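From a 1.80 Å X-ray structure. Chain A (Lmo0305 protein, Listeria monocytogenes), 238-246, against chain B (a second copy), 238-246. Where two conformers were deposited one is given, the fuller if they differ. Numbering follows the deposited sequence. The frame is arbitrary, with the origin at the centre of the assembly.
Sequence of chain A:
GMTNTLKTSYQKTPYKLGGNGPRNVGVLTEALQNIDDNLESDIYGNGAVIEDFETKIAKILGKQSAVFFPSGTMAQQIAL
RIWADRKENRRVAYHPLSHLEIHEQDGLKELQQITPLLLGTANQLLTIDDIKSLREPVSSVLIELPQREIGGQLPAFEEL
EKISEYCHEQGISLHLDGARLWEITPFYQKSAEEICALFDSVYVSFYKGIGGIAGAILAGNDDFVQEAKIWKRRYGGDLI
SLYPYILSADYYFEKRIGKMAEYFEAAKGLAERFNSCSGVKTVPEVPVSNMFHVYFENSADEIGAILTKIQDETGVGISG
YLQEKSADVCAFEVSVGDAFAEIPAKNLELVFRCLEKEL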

ATOM      1  N   ASP A 238       2.653  -0.208   6.342  1.00  9.15           N
ATOM      2  CA  ASP A 238       4.054   0.131   6.652  1.00  9.70           C
ATOM      3  C   ASP A 238       4.935  -0.737   5.781  1.00  9.80           C
ATOM      4  O   ASP A 238       5.612  -1.647   6.235  1.00 10.60           O
ATOM      5  N   LEU A 239       4.916  -0.459   4.493  1.00  9.72           N
ATOM      6  CA  LEU A 239       5.669  -1.286   3.555  1.00  9.95           C
ATOM      7  C   LEU A 239       7.153  -1.024   3.750  1.00 10.19           C
ATOM      8  O   LEU A 239       7.548   0.089   4.128  1.00  9.80           O
ATOM      9  N   ILE A 240       7.980  -2.024   3.459  1.00 10.02           N
ATOM     10  CA  ILE A 240       9.420  -1.831   3.551  1.00 10.22           C
ATOM     11  C   ILE A 240       9.865  -0.609   2.736  1.00 10.21           C
ATOM     12  O   ILE A 240      10.600   0.233   3.240  1.00 10.07           O
ATOM     13  N   SER A 241       9.361  -0.486   1.516  1.00 10.33           N
ATOM     14  CA  SER A 241       9.809   0.563   0.595  1.00  9.40           C
ATOM     15  C   SER A 241       8.638   1.241  -0.098  1.00  9.08           C
ATOM     16  O   SER A 241       7.976   0.613  -0.960  1.00  9.54           O
ATOM     17  N   LEU A 242       8.394   2.483   0.278  1.00  8.97           N
ATOM     18  CA  LEU A 242       7.349   3.309  -0.367  1.00  9.59           C
ATOM     19  C   LEU A 242       7.941   4.300  -1.382  1.00  9.64           C
ATOM     20  O   LEU A 242       7.189   5.042  -2.041  1.00 10.17           O
ATOM     21  N   TYR A 243       9.261   4.300  -1.572  1.00  9.14           N
ATOM     22  CA  TYR A 243       9.858   5.291  -2.481  1.00  9.18           C
ATOM     23  C   TYR A 243       9.267   5.374  -3.919  1.00  9.29           C
ATOM     24  O   TYR A 243       9.257   6.476  -4.470  1.00  7.89           O
ATOM     25  N   PRO A 244       8.784   4.251  -4.514  1.00  9.29           N
ATOM     26  CA  PRO A 244       8.238   4.465  -5.858  1.00  9.23           C
ATOM     27  C   PRO A 244       7.110   5.496  -5.911  1.00  9.23           C
ATOM     28  O   PRO A 244       7.018   6.276  -6.885  1.00  9.68           O
ATOM     29  N   TYR A 245       6.277   5.503  -4.879  1.00  8.41           N
ATOM     30  CA  TYR A 245       5.174   6.450  -4.768  0.50  8.66           C
ATOM     31  C   TYR A 245       5.658   7.777  -4.187  1.00  8.70           C
ATOM     32  O   TYR A 245       5.185   8.810  -4.575  1.00  8.75           O
ATOM     33  N   ILE A 246       6.625   7.760  -3.265  1.00  8.49           N
ATOM     34  CA  ILE A 246       7.125   9.044  -2.694  1.00  8.50           C
ATOM     35  C   ILE A 246       7.841   9.881  -3.756  1.00  8.99           C
ATOM     36  O   ILE A 246       7.536  11.068  -3.960  1.00  8.07           O
TER
ATOM     37  N   ASP B 238      -6.342  -1.342  -2.072  1.00 10.36           N
ATOM     38  CA  ASP B 238      -6.751  -1.338  -3.490  1.00  9.90           C
ATOM     39  C   ASP B 238      -6.292  -0.025  -4.132  1.00 10.51           C
ATOM     40  O   ASP B 238      -7.086   0.864  -4.492  1.00  9.23           O
ATOM     41  N   LEU B 239      -4.976   0.096  -4.249  1.00  9.89           N
ATOM     42  CA  LEU B 239      -4.386   1.327  -4.812  1.00  9.95           C
ATOM     43  C   LEU B 239      -4.731   1.398  -6.275  1.00  9.59           C
ATOM     44  O   LEU B 239      -4.873   0.352  -6.936  1.00 10.37           O
ATOM     45  N   ILE B 240      -4.879   2.612  -6.794  1.00  9.71           N
ATOM     46  CA  ILE B 240      -5.194   2.761  -8.213  1.00  9.17           C
ATOM     47  C   ILE B 240      -4.130   2.015  -9.058  1.00  8.65           C
ATOM     48  O   ILE B 240      -4.490   1.281  -9.957  1.00  7.55           O
ATOM     49  N   SER B 241      -2.854   2.184  -8.716  0.53  8.54           N
ATOM     50  CA  SER B 241      -1.744   1.635  -9.488  0.53  8.88           C
ATOM     51  C   SER B 241      -0.760   0.911  -8.598  0.53  8.83           C
ATOM     52  O   SER B 241      -0.088   1.546  -7.762  0.53  9.97           O
ATOM     53  N   LEU B 242      -0.676  -0.408  -8.775  1.00  9.24           N
ATOM     54  CA  LEU B 242       0.280  -1.246  -8.048  1.00  9.25           C
ATOM     55  C   LEU B 242       1.434  -1.675  -8.966  1.00  9.73           C
ATOM     56  O   LEU B 242       2.364  -2.353  -8.510  1.00  8.98           O
ATOM     57  N   TYR B 243       1.421  -1.247 -10.231  1.00  9.54           N
ATOM     58  CA  TYR B 243       2.448  -1.719 -11.175  1.00  9.66           C
ATOM     59  C   TYR B 243       3.918  -1.549 -10.731  1.00  8.90           C
ATOM     60  O   TYR B 243       4.722  -2.398 -11.049  1.00  9.82           O
ATOM     61  N   PRO B 244       4.275  -0.470 -10.004  1.00  9.44           N
ATOM     62  CA  PRO B 244       5.682  -0.351  -9.582  1.00  9.34           C
ATOM     63  C   PRO B 244       6.177  -1.570  -8.802  1.00  9.06           C
ATOM     64  O   PRO B 244       7.327  -1.988  -8.976  1.00  9.62           O
ATOM     65  N   TYR B 245       5.293  -2.142  -7.983  1.00  9.20           N
ATOM     66  CA  TYR B 245       5.595  -3.343  -7.203  0.67  8.60           C
ATOM     67  C   TYR B 245       5.380  -4.623  -7.994  1.00  8.52           C
ATOM     68  O   TYR B 245       6.116  -5.602  -7.831  1.00  8.48           O
ATOM     69  N   ILE B 246       4.358  -4.653  -8.828  1.00  7.95           N
ATOM     70  CA  ILE B 246       4.122  -5.837  -9.655  1.00  7.84           C
ATOM     71  C   ILE B 246       5.251  -6.100 -10.671  1.00  8.64           C
ATOM     72  O   ILE B 246       5.762  -7.210 -10.795  1.00  8.01           O
TER

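What fills the apolar centre of the contact? The two copies of Pro244 and Tyr245 meet their own counterparts there. Pro244(A) and Pro244(B) both point toward the opposite stretch, and CB of Pro244(A) lies 3.9 Å from CB of Pro244(B); both rings are C-gamma exo. Beside them, CE2 of Tyr245(A) comes within 3.7 Å of CE2 of Tyr245(B). The two tyrosine rings, with centroids 5.4 Å apart and planes at 74°, meet obliquely.

How does each tyrosine reach so far across? Both adopt the m rotamer, with chi1 of -60° in Tyr245(A) and -62° in Tyr245(B), and both leave their helix toward the other chain. Each ring therefore touches the partner's proline: CE1 of Tyr245(A) is 3.9 Å from CG of Pro244(B), and CE1 of Tyr245(B) is 4.1 Å from CG of Pro244(A). Tyr245 has the largest covered area in each stretch.

Which leucines close around the rings? Leu239 points toward the partner in both chains, but the conformers given here differ (Leu239(B) was deposited in two): chi1 is m in both, while chi2 is p in Leu239(A) and t in Leu239(B). Different methyls consequently meet the rings, CD2 of Leu239(A) at 3.5 Å from CE2 of Tyr245(B) and CD1 of Leu239(B) at 3.6 Å from CE2 of Tyr245(A). Leu242 starts away, yet its m, t side chain brings CD2 of Leu242(A) to 3.6 Å from OH of Tyr245(B).

Where do the tyrosine hydroxyls find polar partners? Each donates to a backbone carbonyl across the contact: OH of Tyr245(A) to O of Ser241(B), and OH of Tyr245(B) to O of Ser241(A), both at 2.6 Å. These short, reciprocal hydrogen bonds satisfy hydroxyls carried into a largely apolar setting. The Ser241 side chains, both m, point sideways and bond elsewhere in the structure.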

ATOM      1  CB  ASP A 238       4.333  -0.097   8.148  1.00 10.20           C
ATOM      2  CG  ASP A 238       5.705   0.366   8.582  1.00 11.42           C
ATOM      3  OD1 ASP A 238       6.253   1.361   8.031  1.00 12.96           O
ATOM      4  OD2 ASP A 238       6.238  -0.273   9.523  1.00 11.91           O
ATOM      5  CB  LEU A 239       5.235  -0.942   2.126  1.00 10.63           C
ATOM      6  CG  LEU A 239       4.018  -1.662   1.503  1.00 13.71           C
ATOM      7  CD1 LEU A 239       2.806  -1.773   2.382  1.00 10.54           C
ATOM      8  CD2 LEU A 239       3.651  -1.053   0.149  1.00 12.37           C
ATOM      9  CB  ILE A 240      10.268  -3.103   3.150  1.00  9.89           C
ATOM     10  CG1 ILE A 240      11.765  -2.813   3.325  1.00 10.59           C
ATOM     11  CG2 ILE A 240      10.007  -3.580   1.692  1.00  9.36           C
ATOM     12  CD1 ILE A 240      12.631  -4.058   3.366  1.00 12.67           C
ATOM     13  CB  SER A 241      10.688  -0.056  -0.494  1.00 10.45           C
ATOM     14  OG  SER A 241      11.890  -0.605   0.021  1.00 10.50           O
ATOM     15  CB  LEU A 242       6.536   4.064   0.702  1.00  8.77           C
ATOM     16  CG  LEU A 242       5.582   3.164   1.492  1.00 10.31           C
ATOM     17  CD1 LEU A 242       5.072   3.861   2.772  1.00  9.81           C
ATOM     18  CD2 LEU A 242       4.385   2.673   0.630  1.00 10.26           C
ATOM     19  CB  TYR A 243      11.394   5.185  -2.555  1.00  9.46           C
ATOM     20  CG  TYR A 243      11.905   3.992  -3.303  1.00  9.47           C
ATOM     21  CD1 TYR A 243      12.021   4.016  -4.693  1.00 11.68           C
ATOM     22  CD2 TYR A 243      12.289   2.830  -2.633  1.00  9.02           C
ATOM     23  CE1 TYR A 243      12.493   2.893  -5.382  1.00 11.08           C
ATOM     24  CE2 TYR A 243      12.770   1.733  -3.318  1.00  8.50           C
ATOM     25  CZ  TYR A 243      12.869   1.764  -4.680  1.00  8.99           C
ATOM     26  OH  TYR A 243      13.340   0.678  -5.372  1.00  8.79           O
ATOM     27  CB  PRO A 244       7.771   3.058  -6.289  1.00  9.66           C
ATOM     28  CG  PRO A 244       8.638   2.109  -5.496  1.00  9.90           C
ATOM     29  CD  PRO A 244       8.843   2.824  -4.169  1.00  9.89           C
ATOM     30  CB  TYR A 245       4.018   5.895  -3.913  0.50  9.01           C
ATOM     31  CG  TYR A 245       3.385   4.632  -4.427  0.50  8.83           C
ATOM     32  CD1 TYR A 245       3.089   4.467  -5.773  0.50 10.34           C
ATOM     33  CD2 TYR A 245       3.043   3.611  -3.559  0.50 10.97           C
ATOM     34  CE1 TYR A 245       2.501   3.288  -6.243  0.50 11.30           C
ATOM     35  CE2 TYR A 245       2.441   2.435  -4.018  0.50 12.03           C
ATOM     36  CZ  TYR A 245       2.174   2.288  -5.357  0.50 11.65           C
ATOM     37  OH  TYR A 245       1.589   1.125  -5.800  0.50 11.03           O
ATOM     38  CB  ILE A 246       8.091   8.826  -1.495  1.00  8.03           C
ATOM     39  CG1 ILE A 246       7.354   8.175  -0.322  1.00  8.71           C
ATOM     40  CG2 ILE A 246       8.714  10.164  -1.001  1.00  9.09           C
ATOM     41  CD1 ILE A 246       8.322   7.497   0.644  1.00  9.39           C
TER
ATOM     42  CB  ASP B 238      -8.253  -1.564  -3.598  1.00 10.98           C
ATOM     43  CG  ASP B 238      -8.746  -1.659  -5.045  1.00 13.19           C
ATOM     44  OD1 ASP B 238      -8.046  -2.281  -5.864  1.00 12.05           O
ATOM     45  OD2 ASP B 238      -9.840  -1.126  -5.341  1.00 13.19           O
ATOM     46  CB  LEU B 239      -2.853   1.299  -4.631  0.50  9.93           C
ATOM     47  CG  LEU B 239      -2.320   1.028  -3.220  0.50  9.91           C
ATOM     48  CD1 LEU B 239      -0.801   1.237  -3.131  0.50  8.34           C
ATOM     49  CD2 LEU B 239      -3.036   1.943  -2.243  0.50 10.59           C
ATOM     50  CB  ILE B 240      -5.330   4.246  -8.645  1.00  9.94           C
ATOM     51  CG1 ILE B 240      -5.729   4.342 -10.126  1.00  9.17           C
ATOM     52  CG2 ILE B 240      -4.019   5.007  -8.391  1.00 10.32           C
ATOM     53  CD1 ILE B 240      -6.026   5.733 -10.628  1.00 14.13           C
ATOM     54  CB  SER B 241      -0.992   2.763 -10.228  0.53  9.14           C
ATOM     55  OG  SER B 241      -1.812   3.433 -11.182  0.53  8.52           O
ATOM     56  CB  LEU B 242      -0.415  -2.460  -7.430  1.00  9.14           C
ATOM     57  CG  LEU B 242      -1.298  -2.155  -6.222  1.00  8.52           C
ATOM     58  CD1 LEU B 242      -2.223  -3.319  -5.813  1.00  8.56           C
ATOM     59  CD2 LEU B 242      -0.368  -1.713  -5.072  1.00 11.76           C
ATOM     60  CB  TYR B 243       2.238  -1.190 -12.620  1.00  9.17           C
ATOM     61  CG  TYR B 243       2.520   0.279 -12.793  1.00  9.70           C
ATOM     62  CD1 TYR B 243       3.830   0.746 -12.974  1.00 10.16           C
ATOM     63  CD2 TYR B 243       1.491   1.211 -12.757  1.00  8.08           C
ATOM     64  CE1 TYR B 243       4.083   2.086 -13.133  1.00  9.97           C
ATOM     65  CE2 TYR B 243       1.742   2.555 -12.916  1.00  9.53           C
ATOM     66  CZ  TYR B 243       3.052   2.985 -13.089  1.00 10.98           C
ATOM     67  OH  TYR B 243       3.302   4.316 -13.284  1.00 10.92           O
ATOM     68  CB  PRO B 244       5.669   0.906  -8.709  1.00  9.31           C
ATOM     69  CG  PRO B 244       4.527   1.691  -9.224  1.00  9.35           C
ATOM     70  CD  PRO B 244       3.489   0.685  -9.525  1.00  9.88           C
ATOM     71  CB  TYR B 245       4.765  -3.408  -5.913  0.67  8.73           C
ATOM     72  CG  TYR B 245       4.999  -2.283  -4.927  0.67  9.25           C
ATOM     73  CD1 TYR B 245       6.270  -1.830  -4.638  0.67  9.47           C
ATOM     74  CD2 TYR B 245       3.933  -1.734  -4.213  0.67 12.28           C
ATOM     75  CE1 TYR B 245       6.487  -0.818  -3.697  0.67 10.00           C
ATOM     76  CE2 TYR B 245       4.135  -0.727  -3.263  0.67 11.22           C
ATOM     77  CZ  TYR B 245       5.408  -0.270  -3.015  0.67 10.44           C
ATOM     78  OH  TYR B 245       5.600   0.732  -2.085  0.67  9.17           O
ATOM     79  CB  ILE B 246       2.806  -5.739 -10.430  1.00  8.03           C
ATOM     80  CG1 ILE B 246       1.638  -5.542  -9.459  1.00  8.62           C
ATOM     81  CG2 ILE B 246       2.630  -6.998 -11.294  1.00  6.23           C
ATOM     82  CD1 ILE B 246       0.325  -5.002 -10.071  1.00  8.53           C
TER